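Local coordinates for putative peptidoglycan-binding/hydrolysing protein (Peptoclostridium difficile, PDB 5TV7), which probably binds bacterial cell-wall peptidoglycan through a three-helix peptidoglycan-binding domain, which here holds glutamine hydroxamate, at residues Y86-K91 and L169-D174; I109-S114 and F138-Y143; N144-F149 and G159-A164. All blocks are in the same frame, centred on the assembly; numbering follows the deposited sequence. Where two conformers were deposited one is given.

Overall arrangement
The three contacts illustrate how one chain is tied together by different chemistry in different places. Contact 1 and contact 3 are buried and share helix 163-173, contact 1 at its C-terminal end and contact 3 at its start; they touch where Leu169 and Leu172 pack on Phe149. Contact 2, partly buried, shares helix 140-152 with contact 3, and Ile109 O probably bonds Ile161 N between them. Contact 1 joins the antiparallel sheet to the helical unit through one carboxylate-backbone bond and ring packing. Contact 2 combines backbone bonds, a buried ring and a lysine on its solvent side, whereas contact 3 is apolar between its segments and polar toward glutamine hydroxamate.

Contact 1: Y86-K91 and L169-D174; sequences YNIGAK and LGRLTD
Tyr86, Ile88, Gly170, Arg171 and Asp174 form a contact between the antiparallel sheet and the helical unit, in which the end of strand 78-87 meets the C-terminal end of helix 163-173 of the peptidoglycan-binding three-helix unit. Its polar half illustrates how a side-chain carboxylate can take up the backbone N-H of a residue at the end of a strand: the backbone N of Tyr86 donates to Asp174 OD2 at 2.7 Å, nearly straight at 174°, reaching that oxygen on its anti side and 26° out of the carboxylate plane. Asp174 is the first residue to leave the helix, and its carboxylate is further held by Thr176 through OD1. With CG anti to its backbone N, Tyr86 brings CD2 to 3.6 Å from Gly170 C; Gly170, having no side chain, lets the ring lie directly on the helix backbone. CE2 comes within 4.0 Å of Arg171 CG, while the ring and guanidinium planes are almost perpendicular, 88° apart. Ile88 spans the two flat groups: CG1 lies over a face of the Tyr86 ring, offset toward its rim, and CD1 over a guanidinium face, 3.7 Å from Arg171 NH2. The Tyr86 hydroxyl and Arg171 NE both reach Asp167 OD1, the latter as a salt bridge. The chemistry implies two carboxylates with different tasks: Asp174 grips the strand backbone, whereas Asp167 joins two side chains, and the nearby arginine would be expected to favour its ionised form.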
loop_
_atom_site.group_PDB
_atom_site.type_symbol
_atom_site.label_atom_id
_atom_site.label_comp_id
_atom_site.label_asym_id
_atom_site.label_seq_id
_atom_site.Cartn_x
_atom_site.Cartn_y
_atom_site.Cartn_z
ATOM N N TYR A 86 5.349 12.988 5.442
ATOM C CA TYR A 86 6.218 12.320 6.377
ATOM C C TYR A 86 6.791 13.347 7.322
ATOM O O TYR A 86 7.497 14.246 6.909
ATOM C CB TYR A 86 7.299 11.530 5.618
ATOM C CG TYR A 86 8.427 10.956 6.460
ATOM C CD1 TYR A 86 8.191 10.443 7.730
ATOM C CD2 TYR A 86 9.720 10.827 5.933
ATOM C CE1 TYR A 86 9.217 9.903 8.488
ATOM C CE2 TYR A 86 10.751 10.268 6.684
ATOM C CZ TYR A 86 10.491 9.817 7.963
ATOM O OH TYR A 86 11.481 9.251 8.721
ATOM N N ASN A 87 6.448 13.218 8.597
ATOM C CA ASN A 87 6.946 14.126 9.617
ATOM C C ASN A 87 8.116 13.433 10.302
ATOM O O ASN A 87 7.932 12.628 11.210
ATOM C CB ASN A 87 5.841 14.497 10.609
ATOM C CG ASN A 87 6.293 15.546 11.604
ATOM O OD1 ASN A 87 7.490 15.677 11.882
ATOM N ND2 ASN A 87 5.346 16.302 12.141
ATOM N N ILE A 88 9.319 13.774 9.843
ATOM C CA ILE A 88 10.570 13.193 10.337
ATOM C C ILE A 88 10.744 13.343 11.845
ATOM O O ILE A 88 11.042 12.363 12.535
ATOM C CB ILE A 88 11.778 13.802 9.589
ATOM C CG1 ILE A 88 11.690 13.443 8.094
ATOM C CG2 ILE A 88 13.093 13.299 10.175
ATOM C CD1 ILE A 88 12.668 14.183 7.206
ATOM N N GLY A 89 10.549 14.560 12.352
ATOM C CA GLY A 89 10.675 14.826 13.785
ATOM C C GLY A 89 9.693 14.033 14.642
ATOM O O GLY A 89 10.061 13.493 15.685
ATOM N N ALA A 90 8.443 13.954 14.198
ATOM C CA ALA A 90 7.413 13.233 14.941
ATOM C C ALA A 90 7.447 11.726 14.687
ATOM O O ALA A 90 6.711 10.981 15.329
ATOM C CB ALA A 90 6.038 13.792 14.598
ATOM N N LYS A 91 8.298 11.269 13.768
ATOM C CA LYS A 91 8.358 9.833 13.436
ATOM C C LYS A 91 6.988 9.290 13.012
ATOM O O LYS A 91 6.565 8.220 13.444
ATOM C CB LYS A 91 8.943 9.001 14.594
ATOM C CG LYS A 91 10.415 9.242 14.863
ATOM C CD LYS A 91 10.833 8.445 16.085
ATOM C CE LYS A 91 12.302 8.625 16.432
ATOM N NZ LYS A 91 13.180 8.061 15.381
ATOM N N LEU A 169 10.867 5.099 2.498
ATOM C CA LEU A 169 9.583 5.201 1.809
ATOM C C LEU A 169 9.016 6.602 1.921
ATOM O O LEU A 169 8.539 7.174 0.937
ATOM C CB LEU A 169 8.572 4.207 2.405
ATOM C CG LEU A 169 8.768 2.750 1.995
ATOM C CD1 LEU A 169 7.903 1.842 2.854
ATOM C CD2 LEU A 169 8.455 2.581 0.519
ATOM N N GLY A 170 9.069 7.146 3.134
ATOM C CA GLY A 170 8.566 8.490 3.402
ATOM C C GLY A 170 9.282 9.579 2.628
ATOM O O GLY A 170 8.638 10.461 2.064
ATOM N N ARG A 171 10.613 9.518 2.597
ATOM C CA ARG A 171 11.408 10.535 1.892
ATOM C C ARG A 171 11.174 10.518 0.388
ATOM O O ARG A 171 11.176 11.562 -0.242
ATOM C CB ARG A 171 12.903 10.378 2.179
ATOM C CG ARG A 171 13.269 10.761 3.592
ATOM C CD ARG A 171 14.722 10.468 3.895
ATOM N NE ARG A 171 15.003 10.694 5.313
ATOM C CZ ARG A 171 15.339 11.866 5.859
ATOM N NH1 ARG A 171 15.462 12.965 5.125
ATOM N NH2 ARG A 171 15.564 11.933 7.167
ATOM N N LEU A 172 10.953 9.331 -0.166
ATOM C CA LEU A 172 10.730 9.181 -1.603
ATOM C C LEU A 172 9.314 9.513 -2.055
ATOM O O LEU A 172 9.122 9.867 -3.199
ATOM C CB LEU A 172 11.071 7.753 -2.039
ATOM C CG LEU A 172 12.555 7.383 -1.932
ATOM C CD1 LEU A 172 12.734 5.887 -2.119
ATOM C CD2 LEU A 172 13.388 8.168 -2.936
ATOM N N THR A 173 8.329 9.387 -1.172
ATOM C CA THR A 173 6.943 9.640 -1.561
ATOM C C THR A 173 6.366 10.976 -1.097
ATOM O O THR A 173 5.295 11.357 -1.551
ATOM C CB THR A 173 6.034 8.485 -1.128
ATOM O OG1 THR A 173 6.108 8.313 0.290
ATOM C CG2 THR A 173 6.466 7.199 -1.835
ATOM N N ASP A 174 7.074 11.683 -0.215
ATOM C CA ASP A 174 6.663 13.019 0.225
ATOM C C ASP A 174 7.440 13.997 -0.666
ATOM O O ASP A 174 8.651 14.141 -0.506
ATOM C CB ASP A 174 7.000 13.237 1.704
ATOM C CG ASP A 174 6.472 14.574 2.259
ATOM O OD1 ASP A 174 6.256 15.535 1.481
ATOM O OD2 ASP A 174 6.305 14.658 3.501
#

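Contact 2: I109-S114 and F138-Y143; sequences IRKGNS and FGSKTY
Phe138 packs its ring against the backbone of a type II beta turn, Arg110 to Asn113, just before the first helix of the peptidoglycan-binding three-helix unit. The tight part of the contact is a layered arrangement around this phenylalanine. Arg110 C sits 3.4 Å above the ring plane, over its centre, with Lys111 N on the same face but displaced toward the rim; on the opposite face Thr142 CG2 lies over the centre, so the ring is held between a peptide unit and a methyl group. Phe138 CG, anti to the backbone N (chi1 -161°), comes 3.3 Å from Arg110 O. At one side Ile109 CG1 adds an apolar contact, 4.2 Å from Phe138 CE2, and Val118 and Ile161 extend this buried surface. Two backbone bonds hold Phe138 to the turn: its N donates to Asn113 O at 2.9 Å, and its O takes the N-H of Gly112. The turn itself is closed by Asn113 N to Arg110 O, and at its third position Gly112 has a positive phi of 112°, which suits glycine. The solvent side is looser. There the exposed Lys111 stretches an extended chain past Phe138 O, its CG 3.6 Å from that oxygen, toward the first turn of helix 140-152, where Glu50 receives the backbone N of Ser140. The lysine ends in a hydrogen bond from NZ to Ser140 OG, 3.1 Å long.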
loop_
_atom_site.group_PDB
_atom_site.type_symbol
_atom_site.label_atom_id
_atom_site.label_comp_id
_atom_site.label_asym_id
_atom_site.label_seq_id
_atom_site.Cartn_x
_atom_site.Cartn_y
_atom_site.Cartn_z
ATOM N N ILE A 109 6.362 -3.897 10.710
ATOM C CA ILE A 109 5.404 -4.832 10.086
ATOM C C ILE A 109 6.140 -5.837 9.200
ATOM O O ILE A 109 7.217 -5.545 8.667
ATOM C CB ILE A 109 4.243 -4.148 9.330
ATOM C CG1 ILE A 109 4.760 -3.143 8.321
ATOM C CG2 ILE A 109 3.311 -3.470 10.327
ATOM C CD1 ILE A 109 3.672 -2.513 7.475
ATOM N N ARG A 110 5.539 -7.010 9.035
ATOM C CA ARG A 110 6.138 -8.081 8.257
ATOM C C ARG A 110 5.072 -9.007 7.699
ATOM O O ARG A 110 3.877 -8.850 7.989
ATOM C CB ARG A 110 7.102 -8.850 9.150
ATOM C CG ARG A 110 6.466 -9.289 10.453
ATOM C CD ARG A 110 7.506 -9.814 11.417
ATOM N NE ARG A 110 8.182 -11.004 10.919
ATOM C CZ ARG A 110 9.196 -11.587 11.543
ATOM N NH1 ARG A 110 9.643 -11.085 12.683
ATOM N NH2 ARG A 110 9.760 -12.668 11.029
ATOM N N LYS A 111 5.507 -9.976 6.899
ATOM C CA LYS A 111 4.584 -10.923 6.279
ATOM C C LYS A 111 3.704 -11.606 7.332
ATOM O O LYS A 111 4.206 -12.120 8.331
ATOM C CB LYS A 111 5.328 -11.960 5.430
ATOM C CG LYS A 111 4.379 -12.868 4.663
ATOM C CD LYS A 111 5.104 -13.803 3.729
ATOM C CE LYS A 111 4.095 -14.624 2.949
ATOM N NZ LYS A 111 4.788 -15.654 2.137
ATOM N N GLY A 112 2.392 -11.557 7.110
ATOM C CA GLY A 112 1.427 -12.103 8.043
ATOM C C GLY A 112 0.577 -11.037 8.719
ATOM O O GLY A 112 -0.562 -11.300 9.086
ATOM N N ASN A 113 1.130 -9.837 8.885
ATOM C CA ASN A 113 0.414 -8.728 9.516
ATOM C C ASN A 113 -0.654 -8.137 8.599
ATOM O O ASN A 113 -0.599 -8.277 7.373
ATOM C CB ASN A 113 1.368 -7.570 9.858
ATOM C CG ASN A 113 2.394 -7.909 10.933
ATOM O OD1 ASN A 113 3.382 -7.191 11.089
ATOM N ND2 ASN A 113 2.170 -8.972 11.675
ATOM N N SER A 114 -1.646 -7.499 9.221
ATOM C CA SER A 114 -2.746 -6.822 8.522
ATOM C C SER A 114 -3.177 -5.589 9.313
ATOM O O SER A 114 -3.182 -5.620 10.540
ATOM C CB SER A 114 -3.945 -7.754 8.334
ATOM O OG SER A 114 -3.632 -8.818 7.457
ATOM N N PHE A 138 -0.314 -8.050 4.460
ATOM C CA PHE A 138 1.097 -8.197 4.099
ATOM C C PHE A 138 1.352 -9.654 3.690
ATOM O O PHE A 138 1.699 -10.506 4.523
ATOM C CB PHE A 138 1.960 -7.797 5.308
ATOM C CG PHE A 138 3.399 -7.459 4.985
ATOM C CD1 PHE A 138 4.169 -8.246 4.140
ATOM C CD2 PHE A 138 4.021 -6.389 5.637
ATOM C CE1 PHE A 138 5.493 -7.939 3.899
ATOM C CE2 PHE A 138 5.343 -6.078 5.393
ATOM C CZ PHE A 138 6.079 -6.854 4.520
ATOM N N GLY A 139 1.154 -9.932 2.402
ATOM C CA GLY A 139 1.383 -11.262 1.842
ATOM C C GLY A 139 2.657 -11.302 1.018
ATOM O O GLY A 139 3.525 -10.437 1.144
ATOM N N SER A 140 2.744 -12.298 0.144
ATOM C CA SER A 140 3.935 -12.514 -0.677
ATOM C C SER A 140 4.306 -11.374 -1.614
ATOM O O SER A 140 5.485 -11.074 -1.763
ATOM C CB SER A 140 3.784 -13.802 -1.481
ATOM O OG SER A 140 3.618 -14.884 -0.585
ATOM N N LYS A 141 3.317 -10.758 -2.252
ATOM C CA LYS A 141 3.591 -9.659 -3.167
ATOM C C LYS A 141 4.187 -8.469 -2.458
ATOM O O LYS A 141 5.094 -7.840 -2.996
ATOM C CB LYS A 141 2.353 -9.249 -3.957
ATOM C CG LYS A 141 1.950 -10.298 -4.980
ATOM C CD LYS A 141 0.831 -9.835 -5.893
ATOM C CE LYS A 141 1.244 -8.633 -6.743
ATOM N NZ LYS A 141 0.229 -8.327 -7.798
ATOM N N THR A 142 3.689 -8.184 -1.251
ATOM C CA THR A 142 4.209 -7.092 -0.438
ATOM C C THR A 142 5.627 -7.429 0.007
ATOM O O THR A 142 6.495 -6.568 -0.017
ATOM C CB THR A 142 3.336 -6.795 0.809
ATOM O OG1 THR A 142 1.988 -6.494 0.406
ATOM C CG2 THR A 142 3.890 -5.601 1.577
ATOM N N TYR A 143 5.846 -8.673 0.414
ATOM C CA TYR A 143 7.169 -9.120 0.830
ATOM C C TYR A 143 8.173 -8.922 -0.297
ATOM O O TYR A 143 9.213 -8.315 -0.080
ATOM C CB TYR A 143 7.149 -10.585 1.287
ATOM C CG TYR A 143 8.528 -11.157 1.574
ATOM C CD1 TYR A 143 9.131 -10.983 2.823
ATOM C CD2 TYR A 143 9.242 -11.844 0.593
ATOM C CE1 TYR A 143 10.393 -11.490 3.091
ATOM C CE2 TYR A 143 10.514 -12.347 0.848
ATOM C CZ TYR A 143 11.084 -12.170 2.104
ATOM O OH TYR A 143 12.344 -12.663 2.392
#

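Contact 3: N144-F149 and G159-A164; sequences NAVVSF and GIIGPA. With HGA (glutamine hydroxamate), chain C.
Unusually, much of what helix 140-152 meets here is bare glycine backbone: Gly159 lies against Val146 and Val147 with no hydrogen bond between the two segments. This is the connection between the last two helices of the three-helix peptidoglycan-binding domain. Val146 CG1, anti to its backbone N (chi1 171°), comes to 3.6 Å from Gly159 C, while Val147 CG2 lies 3.7 Å from Gly159 CA. Gly159, at a positive phi of 73°, brings its backbone close to both valines. The other methyl of Val146, CG2, meets the tip of Ile161, CD1, with the two side chains crossing at a slant. The other side of 159-164 faces glutamine hydroxamate. Ile160 O accepts from the ligand amino N at 2.9 Å, and the ligand carboxylate lies at the start of helix 163-173, next to the N-cap Gly162, where the helix dipole would be expected to favour its negative charge. Gly162 N makes a weak bond to ligand O; Ala164 N binds OXT at 3.1 Å. Asp158 and Thr165 also bond the ligand, and Gln150 OE1 accepts from Gly159 N. At the ligand's hydroxamate end, Ile160 CD1 is 3.6 Å from OZ2.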
loop_
_atom_site.group_PDB
_atom_site.type_symbol
_atom_site.label_atom_id
_atom_site.label_comp_id
_atom_site.label_asym_id
_atom_site.label_seq_id
_atom_site.Cartn_x
_atom_site.Cartn_y
_atom_site.Cartn_z
ATOM N N ASN A 144 7.839 -9.399 -1.501
ATOM C CA ASN A 144 8.742 -9.274 -2.660
ATOM C C ASN A 144 9.054 -7.825 -2.975
ATOM O O ASN A 144 10.202 -7.494 -3.263
ATOM C CB ASN A 144 8.160 -9.947 -3.904
ATOM C CG ASN A 144 7.961 -11.446 -3.730
ATOM O OD1 ASN A 144 8.597 -12.088 -2.896
ATOM N ND2 ASN A 144 7.065 -12.008 -4.529
ATOM N N ALA A 145 8.042 -6.962 -2.878
ATOM C CA ALA A 145 8.209 -5.552 -3.156
ATOM C C ALA A 145 9.134 -4.911 -2.125
ATOM O O ALA A 145 10.041 -4.166 -2.494
ATOM C CB ALA A 145 6.864 -4.851 -3.187
ATOM N N VAL A 146 8.934 -5.239 -0.848
ATOM C CA VAL A 146 9.753 -4.694 0.219
ATOM C C VAL A 146 11.217 -5.116 0.041
ATOM O O VAL A 146 12.112 -4.281 0.132
ATOM C CB VAL A 146 9.213 -5.093 1.602
ATOM C CG1 VAL A 146 10.184 -4.712 2.703
ATOM C CG2 VAL A 146 7.852 -4.439 1.852
ATOM N N VAL A 147 11.460 -6.394 -0.229
ATOM C CA VAL A 147 12.837 -6.889 -0.479
ATOM C C VAL A 147 13.458 -6.143 -1.666
ATOM O O VAL A 147 14.600 -5.675 -1.573
ATOM C CB VAL A 147 12.852 -8.418 -0.713
ATOM C CG1 VAL A 147 14.201 -8.913 -1.250
ATOM C CG2 VAL A 147 12.478 -9.149 0.574
ATOM N N SER A 148 12.701 -6.004 -2.761
ATOM C CA SER A 148 13.193 -5.298 -3.955
ATOM C C SER A 148 13.524 -3.840 -3.658
ATOM O O SER A 148 14.549 -3.320 -4.097
ATOM C CB SER A 148 12.162 -5.350 -5.089
ATOM O OG SER A 148 11.995 -6.667 -5.557
ATOM N N PHE A 149 12.613 -3.183 -2.948
ATOM C CA PHE A 149 12.788 -1.802 -2.534
ATOM C C PHE A 149 14.030 -1.660 -1.683
ATOM O O PHE A 149 14.842 -0.768 -1.898
ATOM C CB PHE A 149 11.548 -1.311 -1.769
ATOM C CG PHE A 149 11.715 0.045 -1.146
ATOM C CD1 PHE A 149 11.555 1.193 -1.898
ATOM C CD2 PHE A 149 12.013 0.173 0.205
ATOM C CE1 PHE A 149 11.695 2.458 -1.317
ATOM C CE2 PHE A 149 12.148 1.427 0.792
ATOM C CZ PHE A 149 11.999 2.568 0.029
ATOM N N GLY A 159 12.834 -7.939 4.190
ATOM C CA GLY A 159 11.404 -7.982 3.928
ATOM C C GLY A 159 10.547 -7.439 5.057
ATOM O O GLY A 159 9.334 -7.575 5.032
ATOM N N ILE A 160 11.179 -6.798 6.030
ATOM C CA ILE A 160 10.489 -6.249 7.180
ATOM C C ILE A 160 10.497 -4.734 7.106
ATOM O O ILE A 160 11.527 -4.115 6.849
ATOM C CB ILE A 160 11.163 -6.730 8.475
ATOM C CG1 ILE A 160 11.052 -8.260 8.554
ATOM C CG2 ILE A 160 10.522 -6.078 9.698
ATOM C CD1 ILE A 160 11.628 -8.851 9.806
ATOM N N ILE A 161 9.341 -4.126 7.307
ATOM C CA ILE A 161 9.293 -2.678 7.276
ATOM C C ILE A 161 9.424 -2.185 8.706
ATOM O O ILE A 161 8.509 -2.307 9.508
ATOM C CB ILE A 161 8.019 -2.128 6.632
ATOM C CG1 ILE A 161 7.795 -2.770 5.248
ATOM C CG2 ILE A 161 8.131 -0.604 6.536
ATOM C CD1 ILE A 161 6.496 -2.362 4.577
ATOM N N GLY A 162 10.599 -1.665 9.008
ATOM C CA GLY A 162 10.914 -1.073 10.289
ATOM C C GLY A 162 11.337 0.363 10.039
ATOM O O GLY A 162 11.174 0.877 8.926
ATOM N N PRO A 163 11.886 1.013 11.057
ATOM C CA PRO A 163 12.279 2.427 10.992
ATOM C C PRO A 163 13.041 2.879 9.750
ATOM O O PRO A 163 12.659 3.874 9.142
ATOM C CB PRO A 163 13.151 2.590 12.242
ATOM C CG PRO A 163 12.528 1.657 13.227
ATOM C CD PRO A 163 12.002 0.483 12.432
ATOM N N ALA A 164 14.098 2.165 9.372
ATOM C CA ALA A 164 14.898 2.568 8.210
ATOM C C ALA A 164 14.097 2.492 6.909
ATOM O O ALA A 164 14.212 3.369 6.059
ATOM C CB ALA A 164 16.159 1.721 8.102
HETATM N N HGA C . 14.099 -3.816 8.106
HETATM C CA HGA C . 14.009 -3.097 9.367
HETATM C CB HGA C . 15.170 -3.535 10.267
HETATM C CG HGA C . 14.835 -3.487 11.765
HETATM C CD HGA C . 13.880 -4.588 12.186
HETATM O OE1 HGA C . 12.807 -4.292 12.680
HETATM N NE2 HGA C . 14.262 -5.853 11.993
HETATM O OZ2 HGA C . 13.420 -6.917 12.320
HETATM C C HGA C . 14.022 -1.605 9.104
HETATM O O HGA C . 13.584 -1.199 8.008
HETATM O OXT HGA C . 14.440 -0.813 9.984
#